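PDB 5KP7: CurD from Moorea producens 3L, which probably catalyses a hydroxymethylglutaryl-CoA synthase-type condensation and binds 4'-phosphopantetheine. Local coordinates for residues A[78-83]-A[117-122]; A[146-151]-A[162-167]; A[85-90]-A[96-101]. The protein carries 3 engineered substitutions. All coordinates share one frame; numbering follows the deposited sequence.

Contact 1 of 3, residues A[78-83]-A[117-122]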
loop_
_atom_site.group_PDB
_atom_site.type_symbol
_atom_site.label_atom_id
_atom_site.label_comp_id
_atom_site.label_asym_id
_atom_site.label_seq_id
_atom_site.Cartn_x
_atom_site.Cartn_y
_atom_site.Cartn_z
ATOM N N TYR A 78 -10.612 6.371 -11.117
ATOM C CA TYR A 78 -9.993 6.620 -9.826
ATOM C C TYR A 78 -8.835 7.622 -9.995
ATOM O O TYR A 78 -8.705 8.569 -9.202
ATOM C CB TYR A 78 -9.495 5.303 -9.211
ATOM C CG TYR A 78 -10.424 4.691 -8.206
ATOM C CD1 TYR A 78 -11.671 4.190 -8.578
ATOM C CD2 TYR A 78 -10.069 4.599 -6.857
ATOM C CE1 TYR A 78 -12.525 3.623 -7.627
ATOM C CE2 TYR A 78 -10.915 4.039 -5.926
ATOM C CZ TYR A 78 -12.116 3.525 -6.304
ATOM O OH TYR A 78 -12.936 2.994 -5.312
ATOM N N ALA A 79 -7.984 7.375 -10.988
ATOM C CA ALA A 79 -6.834 8.228 -11.255
ATOM C C ALA A 79 -7.206 9.663 -11.572
ATOM O O ALA A 79 -6.590 10.611 -11.057
ATOM C CB ALA A 79 -5.991 7.656 -12.384
ATOM N N VAL A 80 -8.200 9.845 -12.453
ATOM C CA VAL A 80 -8.650 11.173 -12.811
ATOM C C VAL A 80 -9.225 11.905 -11.588
ATOM O O VAL A 80 -8.952 13.083 -11.384
ATOM C CB VAL A 80 -9.635 11.129 -14.004
ATOM C CG1 VAL A 80 -10.286 12.501 -14.225
ATOM C CG2 VAL A 80 -8.926 10.631 -15.267
ATOM N N ASN A 81 -10.029 11.218 -10.775
ATOM C CA ASN A 81 -10.558 11.822 -9.570
ATOM C C ASN A 81 -9.471 12.213 -8.562
ATOM O O ASN A 81 -9.609 13.250 -7.873
ATOM C CB ASN A 81 -11.627 10.921 -8.964
ATOM C CG ASN A 81 -12.891 10.890 -9.807
ATOM O OD1 ASN A 81 -13.311 11.906 -10.340
ATOM N ND2 ASN A 81 -13.522 9.738 -9.894
ATOM N N ALA A 82 -8.386 11.425 -8.495
ATOM C CA ALA A 82 -7.261 11.774 -7.633
ATOM C C ALA A 82 -6.508 13.005 -8.158
ATOM O O ALA A 82 -6.106 13.880 -7.369
ATOM C CB ALA A 82 -6.330 10.594 -7.492
ATOM N N ALA A 83 -6.332 13.115 -9.473
ATOM C CA ALA A 83 -5.546 14.190 -10.058
ATOM C C ALA A 83 -6.301 15.506 -10.313
ATOM O O ALA A 83 -5.678 16.548 -10.425
ATOM C CB ALA A 83 -4.911 13.712 -11.355
ATOM N N THR A 117 -3.022 7.601 -21.361
ATOM C CA THR A 117 -3.695 8.223 -22.521
ATOM C C THR A 117 -5.107 8.736 -22.183
ATOM O O THR A 117 -5.438 9.890 -22.451
ATOM C CB THR A 117 -3.760 7.244 -23.712
ATOM O OG1 THR A 117 -4.440 6.032 -23.342
ATOM C CG2 THR A 117 -2.354 6.855 -24.148
ATOM N N TYR A 118 -5.906 7.919 -21.516
ATOM C CA TYR A 118 -7.229 8.346 -21.029
ATOM C C TYR A 118 -7.123 9.447 -20.008
ATOM O O TYR A 118 -7.885 10.398 -20.028
ATOM C CB TYR A 118 -7.970 7.172 -20.401
ATOM C CG TYR A 118 -8.479 6.137 -21.370
ATOM C CD1 TYR A 118 -9.541 6.425 -22.221
ATOM C CD2 TYR A 118 -8.024 4.842 -21.342
ATOM C CE1 TYR A 118 -10.056 5.463 -23.078
ATOM C CE2 TYR A 118 -8.534 3.866 -22.198
ATOM C CZ TYR A 118 -9.562 4.202 -23.071
ATOM O OH TYR A 118 -10.081 3.230 -23.911
ATOM N N ILE A 119 -6.148 9.339 -19.113
ATOM C CA ILE A 119 -5.951 10.333 -18.066
ATOM C C ILE A 119 -5.622 11.698 -18.676
ATOM O O ILE A 119 -6.217 12.726 -18.329
ATOM C CB ILE A 119 -4.909 9.854 -17.041
ATOM C CG1 ILE A 119 -5.464 8.673 -16.234
ATOM C CG2 ILE A 119 -4.495 10.974 -16.109
ATOM C CD1 ILE A 119 -4.402 7.789 -15.606
ATOM N N GLN A 120 -4.705 11.718 -19.633
ATOM C CA GLN A 120 -4.382 12.942 -20.353
ATOM C C GLN A 120 -5.617 13.570 -21.014
ATOM O O GLN A 120 -5.816 14.795 -20.944
ATOM C CB GLN A 120 -3.304 12.646 -21.388
ATOM C CG GLN A 120 -2.904 13.815 -22.294
ATOM C CD GLN A 120 -2.711 13.388 -23.739
ATOM O OE1 GLN A 120 -3.378 12.469 -24.228
ATOM N NE2 GLN A 120 -1.771 14.017 -24.414
ATOM N N GLU A 121 -6.405 12.742 -21.676
ATOM C CA GLU A 121 -7.621 13.192 -22.372
ATOM C C GLU A 121 -8.593 13.893 -21.428
ATOM O O GLU A 121 -9.046 15.027 -21.675
ATOM C CB GLU A 121 -8.309 11.996 -23.032
ATOM C CG GLU A 121 -9.628 12.281 -23.736
ATOM C CD GLU A 121 -9.498 13.186 -24.933
ATOM O OE1 GLU A 121 -8.420 13.246 -25.566
ATOM O OE2 GLU A 121 -10.507 13.846 -25.289
ATOM N N TYR A 122 -8.922 13.218 -20.345
ATOM C CA TYR A 122 -9.951 13.735 -19.448
ATOM C C TYR A 122 -9.469 14.848 -18.537
ATOM O O TYR A 122 -10.271 15.641 -18.071
ATOM C CB TYR A 122 -10.613 12.581 -18.686
ATOM C CG TYR A 122 -11.568 11.841 -19.581
ATOM C CD1 TYR A 122 -11.132 10.773 -20.361
ATOM C CD2 TYR A 122 -12.914 12.179 -19.625
ATOM C CE1 TYR A 122 -11.994 10.087 -21.224
ATOM C CE2 TYR A 122 -13.788 11.489 -20.466
ATOM C CZ TYR A 122 -13.334 10.443 -21.258
ATOM O OH TYR A 122 -14.214 9.741 -22.084
#
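In the thiolase fold of this protein, helix 75-89 and helix 115-123 pack together on one face of the large mixed sheet. Ala-79 and Val-80 of the first helix meet Ile-119 and Tyr-122 of the second. The short segments cross at -45° and their axes approach to 9.8 Å. The backbones come nearest at Val-80 CA and Ile-119 CA, 6.0 Å apart. The interface is purely apolar.

Ile-119 and Val-80 carry most of it, about equally. In Ile-119, CG1 is anti to the carbonyl carbon (chi1 -69°), and CD1 continues in an extended line to the methyl of Ala-79. Ala-79 CB and Ile-119 CD1 are 3.6 Å apart, the closest touch between the helices. The CG1 carbon of Ile-119 is shared: it lies 4.0 Å from Ala-79 CB and 4.1 Å from Val-80 CG2. Ile-119 therefore reaches both residues with one branch. The side chains of Val-80 and Ile-119 run past each other in opposite directions rather than meeting end to end.

Both helices also rest on the sheet here. Ala-79 and Ile-119 both touch Ile-165 of strand 161-168, so the helix pair and the strand enclose a common apolar patch. Val-80 also touches Trp-442 of the C-terminal strand 437-442.

Tyr-122 joins through its CB alone. Its ring leads away from helix 75-89 toward strand 437-442, where it packs edge-to-face with Tyr-440 and its OH is hydrogen-bonded to Tyr-440 N. The valine methyl that faces Tyr-122 is CG2, the branch beside the backbone N, and Val-80 CG2 stands 4.3 Å from Tyr-122 CB.

Contact 2 of 3, residues A[146-151]-A[162-167]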
loop_
_atom_site.group_PDB
_atom_site.type_symbol
_atom_site.label_atom_id
_atom_site.label_comp_id
_atom_site.label_asym_id
_atom_site.label_seq_id
_atom_site.Cartn_x
_atom_site.Cartn_y
_atom_site.Cartn_z
ATOM N N GLN A 146 10.335 8.123 -8.586
ATOM C CA GLN A 146 11.774 8.235 -8.833
ATOM C C GLN A 146 12.081 8.626 -10.263
ATOM O O GLN A 146 12.995 9.406 -10.490
ATOM C CB GLN A 146 12.503 6.952 -8.422
ATOM C CG GLN A 146 12.443 6.706 -6.906
ATOM C CD GLN A 146 13.103 7.805 -6.087
ATOM O OE1 GLN A 146 14.070 8.431 -6.524
ATOM N NE2 GLN A 146 12.578 8.061 -4.913
ATOM N N MET A 147 11.325 8.109 -11.226
ATOM C CA MET A 147 11.537 8.500 -12.655
ATOM C C MET A 147 11.215 9.987 -12.858
ATOM O O MET A 147 11.935 10.699 -13.560
ATOM C CB MET A 147 10.679 7.618 -13.587
ATOM C CG MET A 147 11.090 6.143 -13.642
ATOM S SD MET A 147 12.832 5.734 -13.790
ATOM C CE MET A 147 13.265 5.398 -12.088
ATOM N N ALA A 148 10.156 10.455 -12.192
ATOM C CA ALA A 148 9.747 11.871 -12.269
ATOM C C ALA A 148 10.805 12.783 -11.636
ATOM O O ALA A 148 11.151 13.825 -12.196
ATOM C CB ALA A 148 8.370 12.070 -11.643
ATOM N N ILE A 149 11.298 12.382 -10.467
ATOM C CA ILE A 149 12.389 13.107 -9.797
ATOM C C ILE A 149 13.577 13.246 -10.767
ATOM O O ILE A 149 14.173 14.320 -10.929
ATOM C CB ILE A 149 12.809 12.371 -8.504
ATOM C CG1 ILE A 149 11.732 12.569 -7.435
ATOM C CG2 ILE A 149 14.185 12.867 -8.004
ATOM C CD1 ILE A 149 11.769 11.559 -6.300
ATOM N N ASN A 150 13.929 12.137 -11.406
ATOM C CA ASN A 150 15.075 12.172 -12.316
ATOM C C ASN A 150 14.848 12.978 -13.574
ATOM O O ASN A 150 15.814 13.512 -14.126
ATOM C CB ASN A 150 15.589 10.776 -12.633
ATOM C CG ASN A 150 16.182 10.093 -11.415
ATOM O OD1 ASN A 150 16.379 10.722 -10.347
ATOM N ND2 ASN A 150 16.411 8.783 -11.541
ATOM N N LEU A 151 13.612 13.090 -14.041
ATOM C CA LEU A 151 13.322 14.049 -15.129
ATOM C C LEU A 151 13.723 15.475 -14.699
ATOM O O LEU A 151 14.453 16.175 -15.412
ATOM C CB LEU A 151 11.849 14.000 -15.550
ATOM C CG LEU A 151 11.420 15.104 -16.532
ATOM C CD1 LEU A 151 12.112 14.926 -17.885
ATOM C CD2 LEU A 151 9.897 15.100 -16.693
ATOM N N ALA A 162 6.064 16.670 -13.941
ATOM C CA ALA A 162 5.578 15.322 -14.204
ATOM C C ALA A 162 4.387 15.054 -13.331
ATOM O O ALA A 162 4.343 15.498 -12.182
ATOM C CB ALA A 162 6.677 14.266 -13.959
ATOM N N LEU A 163 3.434 14.287 -13.842
ATOM C CA LEU A 163 2.295 13.860 -13.052
ATOM C C LEU A 163 2.378 12.345 -12.891
ATOM O O LEU A 163 2.373 11.621 -13.887
ATOM C CB LEU A 163 0.987 14.247 -13.748
ATOM C CG LEU A 163 -0.333 13.906 -13.078
ATOM C CD1 LEU A 163 -0.489 14.658 -11.776
ATOM C CD2 LEU A 163 -1.499 14.194 -14.032
ATOM N N VAL A 164 2.476 11.896 -11.647
ATOM C CA VAL A 164 2.596 10.471 -11.336
ATOM C C VAL A 164 1.342 10.076 -10.581
ATOM O O VAL A 164 1.037 10.676 -9.538
ATOM C CB VAL A 164 3.839 10.184 -10.467
ATOM C CG1 VAL A 164 3.886 8.706 -10.092
ATOM C CG2 VAL A 164 5.124 10.610 -11.181
ATOM N N ILE A 165 0.594 9.102 -11.104
ATOM C CA ILE A 165 -0.633 8.676 -10.437
ATOM C C ILE A 165 -0.568 7.194 -10.204
ATOM O O ILE A 165 -0.472 6.397 -11.148
ATOM C CB ILE A 165 -1.929 9.003 -11.215
ATOM C CG1 ILE A 165 -1.941 10.459 -11.683
ATOM C CG2 ILE A 165 -3.153 8.697 -10.354
ATOM C CD1 ILE A 165 -3.075 10.768 -12.642
ATOM N N ALA A 166 -0.604 6.817 -8.930
ATOM C CA ALA A 166 -0.691 5.425 -8.521
ATOM C C ALA A 166 -2.178 5.122 -8.311
ATOM O O ALA A 166 -2.862 5.822 -7.557
ATOM C CB ALA A 166 0.104 5.152 -7.246
ATOM N N THR A 167 -2.684 4.146 -9.043
ATOM C CA THR A 167 -4.109 3.801 -9.031
ATOM C C THR A 167 -4.302 2.308 -9.069
ATOM O O THR A 167 -3.662 1.621 -9.874
ATOM C CB THR A 167 -4.872 4.486 -10.205
ATOM O OG1 THR A 167 -6.238 4.142 -10.121
ATOM C CG2 THR A 167 -4.301 4.090 -11.557
#
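No ring, amide or other flat group takes part where Ala-148 meets Ala-162 and Val-164. Methyl groups make the whole contact. Ala-148 points its single methyl at the strand and touches two side chains with it. Ala-148 CB is 3.6 Å from Ala-162 CB. Ala-148 CB is also 3.6 Å from Val-164 CG2. Seen from Ala-148 CB, the atoms Ala-162 CB and Val-164 CG2 lie at about a right angle (85°), one farther toward the start of the strand and one farther along it. Both belong to alternate strand residues, which face the helix together.

Val-164 has CG1 anti to the backbone N (chi1 177°). Its other methyl, CG2, lies beside that N and is the one turned to the helix.

The helix is part of a beta-alpha-beta crossover of the thiolase fold. The chain leaves strand 130-134, runs through helix 140-154 and enters the parallel strand 161-168, with strand 98-104 between the two in the sheet. The helix segment runs antiparallel to the strand segment, at 175°, as the crossover requires. Small residues at the nearest point keep the layers close: the axes are 8.8 Å apart, and Ala-148 CA comes to 5.7 Å from Ala-162 CA. Ala-148 also touches Val-201 of the neighbouring strand 195-202.

One helical turn on, Leu-151 extends the contact toward the start of the strand. Leu-151 CD2 lies 4.3 Å from Ala-162 CB, a looser touch. Toward the neighbouring strand 98-104, Val-164 packs on Cys-104 and Ala-162 on Met-100.

Contact 3 of 3, residues A[85-90]-A[96-101]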
loop_
_atom_site.group_PDB
_atom_site.type_symbol
_atom_site.label_atom_id
_atom_site.label_comp_id
_atom_site.label_asym_id
_atom_site.label_seq_id
_atom_site.Cartn_x
_atom_site.Cartn_y
_atom_site.Cartn_z
ATOM N N PRO A 85 -8.139 17.688 -8.646
ATOM C CA PRO A 85 -7.900 18.873 -7.820
ATOM C C PRO A 85 -6.559 19.536 -8.083
ATOM O O PRO A 85 -6.469 20.778 -8.001
ATOM C CB PRO A 85 -7.988 18.334 -6.385
ATOM C CG PRO A 85 -8.782 17.096 -6.505
ATOM C CD PRO A 85 -8.388 16.502 -7.807
ATOM N N ILE A 86 -5.550 18.745 -8.430
ATOM C CA ILE A 86 -4.239 19.280 -8.794
ATOM C C ILE A 86 -4.325 20.148 -10.035
ATOM O O ILE A 86 -3.870 21.302 -10.032
ATOM C CB ILE A 86 -3.195 18.176 -9.001
ATOM C CG1 ILE A 86 -2.938 17.463 -7.672
ATOM C CG2 ILE A 86 -1.915 18.763 -9.591
ATOM C CD1 ILE A 86 -1.989 16.292 -7.743
ATOM N N ILE A 87 -4.944 19.612 -11.075
ATOM C CA ILE A 87 -5.015 20.288 -12.344
ATOM C C ILE A 87 -5.914 21.521 -12.239
ATOM O O ILE A 87 -5.598 22.564 -12.837
ATOM C CB ILE A 87 -5.510 19.341 -13.472
ATOM C CG1 ILE A 87 -4.618 18.082 -13.569
ATOM C CG2 ILE A 87 -5.551 20.083 -14.792
ATOM C CD1 ILE A 87 -3.136 18.344 -13.633
ATOM N N ASP A 88 -7.008 21.413 -11.498
ATOM C CA ASP A 88 -7.920 22.563 -11.342
ATOM C C ASP A 88 -7.242 23.799 -10.774
ATOM O O ASP A 88 -7.677 24.913 -11.089
ATOM C CB ASP A 88 -9.068 22.239 -10.408
ATOM C CG ASP A 88 -10.119 21.319 -11.024
ATOM O OD1 ASP A 88 -10.188 21.099 -12.250
ATOM O OD2 ASP A 88 -10.944 20.849 -10.226
ATOM N N ARG A 89 -6.264 23.603 -9.886
ATOM C CA ARG A 89 -5.530 24.716 -9.241
ATOM C C ARG A 89 -4.489 25.364 -10.150
ATOM O O ARG A 89 -4.188 26.550 -10.001
ATOM C CB ARG A 89 -4.867 24.238 -7.941
ATOM C CG ARG A 89 -5.862 24.120 -6.803
ATOM C CD ARG A 89 -5.458 23.165 -5.678
ATOM N NE ARG A 89 -4.067 23.297 -5.188
ATOM C CZ ARG A 89 -3.099 22.356 -5.250
ATOM N NH1 ARG A 89 -3.298 21.188 -5.820
ATOM N NH2 ARG A 89 -1.875 22.604 -4.733
ATOM N N LEU A 90 -3.972 24.629 -11.134
ATOM C CA LEU A 90 -2.902 25.169 -11.968
ATOM C C LEU A 90 -3.341 26.284 -12.916
ATOM O O LEU A 90 -4.419 26.254 -13.513
ATOM C CB LEU A 90 -2.256 24.059 -12.793
ATOM C CG LEU A 90 -1.627 22.934 -11.984
ATOM C CD1 LEU A 90 -1.115 21.837 -12.913
ATOM C CD2 LEU A 90 -0.505 23.409 -11.078
ATOM N N GLN A 96 0.195 23.326 -18.853
ATOM C CA GLN A 96 0.957 23.024 -20.056
ATOM C C GLN A 96 2.387 22.570 -19.804
ATOM O O GLN A 96 2.947 21.903 -20.654
ATOM C CB GLN A 96 0.951 24.225 -21.019
ATOM C CG GLN A 96 -0.431 24.520 -21.564
ATOM C CD GLN A 96 -0.962 23.368 -22.368
ATOM O OE1 GLN A 96 -0.318 22.917 -23.300
ATOM N NE2 GLN A 96 -2.114 22.856 -21.986
ATOM N N ARG A 97 2.959 22.887 -18.646
ATOM C CA ARG A 97 4.277 22.408 -18.285
ATOM C C ARG A 97 4.331 20.909 -17.914
ATOM O O ARG A 97 5.420 20.377 -17.831
ATOM C CB ARG A 97 4.898 23.244 -17.160
ATOM C CG ARG A 97 5.334 24.641 -17.616
ATOM C CD ARG A 97 5.794 25.500 -16.456
ATOM N NE ARG A 97 6.274 26.804 -16.943
ATOM C CZ ARG A 97 5.668 27.988 -16.793
ATOM N NH1 ARG A 97 4.527 28.131 -16.117
ATOM N NH2 ARG A 97 6.234 29.077 -17.319
ATOM N N ILE A 98 3.193 20.263 -17.704
ATOM C CA ILE A 98 3.192 18.814 -17.435
ATOM C C ILE A 98 3.542 18.103 -18.760
ATOM O O ILE A 98 2.761 18.136 -19.711
ATOM C CB ILE A 98 1.859 18.310 -16.867
ATOM C CG1 ILE A 98 1.576 18.986 -15.517
ATOM C CG2 ILE A 98 1.898 16.789 -16.747
ATOM C CD1 ILE A 98 0.146 18.824 -15.014
ATOM N N GLU A 99 4.735 17.518 -18.821
ATOM C CA GLU A 99 5.203 16.845 -20.026
ATOM C C GLU A 99 5.492 15.351 -19.838
ATOM O O GLU A 99 6.069 14.731 -20.715
ATOM C CB GLU A 99 6.445 17.550 -20.571
ATOM C CG GLU A 99 6.130 19.002 -20.959
ATOM C CD GLU A 99 7.081 19.603 -21.959
ATOM O OE1 GLU A 99 8.139 19.006 -22.261
ATOM O OE2 GLU A 99 6.763 20.737 -22.431
ATOM N N MET A 100 5.096 14.788 -18.703
ATOM C CA MET A 100 5.158 13.349 -18.502
ATOM C C MET A 100 4.018 12.946 -17.590
ATOM O O MET A 100 3.806 13.607 -16.552
ATOM C CB MET A 100 6.502 12.931 -17.904
ATOM C CG MET A 100 6.641 11.420 -17.771
ATOM S SD MET A 100 8.318 10.830 -17.434
ATOM C CE MET A 100 8.633 11.445 -15.854
ATOM N N VAL A 101 3.291 11.899 -17.983
ATOM C CA VAL A 101 2.251 11.290 -17.157
ATOM C C VAL A 101 2.622 9.812 -17.003
ATOM O O VAL A 101 2.712 9.091 -18.001
ATOM C CB VAL A 101 0.863 11.416 -17.806
ATOM C CG1 VAL A 101 -0.168 10.656 -17.004
ATOM C CG2 VAL A 101 0.439 12.866 -17.934
#
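Ile-87, Leu-90 and Ile-98 meet through the ends of their side chains, while the backbones stay well apart. The tight part is Ile-87 CD1 against Ile-98 CD1, 3.6 Å apart. Leu-90 CD1 approaches the same methyl, Ile-98 CD1, at 3.9 Å. One isoleucine end is thus touched by two partners. Ile-87 bends at its second torsion (chi2 -50°), which turns CD1 to the strand side. Its chain crosses that of Ile-98 obliquely, and the chain of Leu-90 meets Ile-98 at about a right angle.

The contact spans the connection from helix 75-89 through the short helix 92-96 to strand 98-104, which brings the chain back into the sheet of the thiolase fold. Ile-87 CA is 9.8 Å from Ile-98 CA, so the side chains bridge the gap. Leu-200 of strand 195-202 touches both Leu-90 and Ile-98, and Leu-163 of strand 161-168 also touches Ile-98. Leu-125 covers Ile-87 from a loop.

The outer side is looser. Leu-90 is partly exposed, and Asp-88, Arg-89, Gln-96 and Arg-97 face solvent. Two of the charges have near partners in sequence: Asp-88 OD1 with Lys-84 NZ and Arg-97 NH1 with Asp-94 OD1, both salt bridges. Leu-90 N is hydrogen-bonded to Ile-87 O at 3.1 Å.

Helix 75-89 comes first and serves two contacts. Its segment 78-83 is joined to 117-122 by contact 1, which closes a long loop. Contact 3 closes a much shorter one, from 85-90 to 96-101, and lies wholly within that loop. Contact 2 follows in series, closing the connection from helix 140-154 into strand 161-168. Nothing crosses. Strand 161-168 connects them in space: Ile-165 packs on the helices of contact 1, Ala-162 and Val-164 face the helix of contact 2, and Leu-163 N probably bonds Met-100 O of contact 3. Helices thus cover both faces of this part of the sheet.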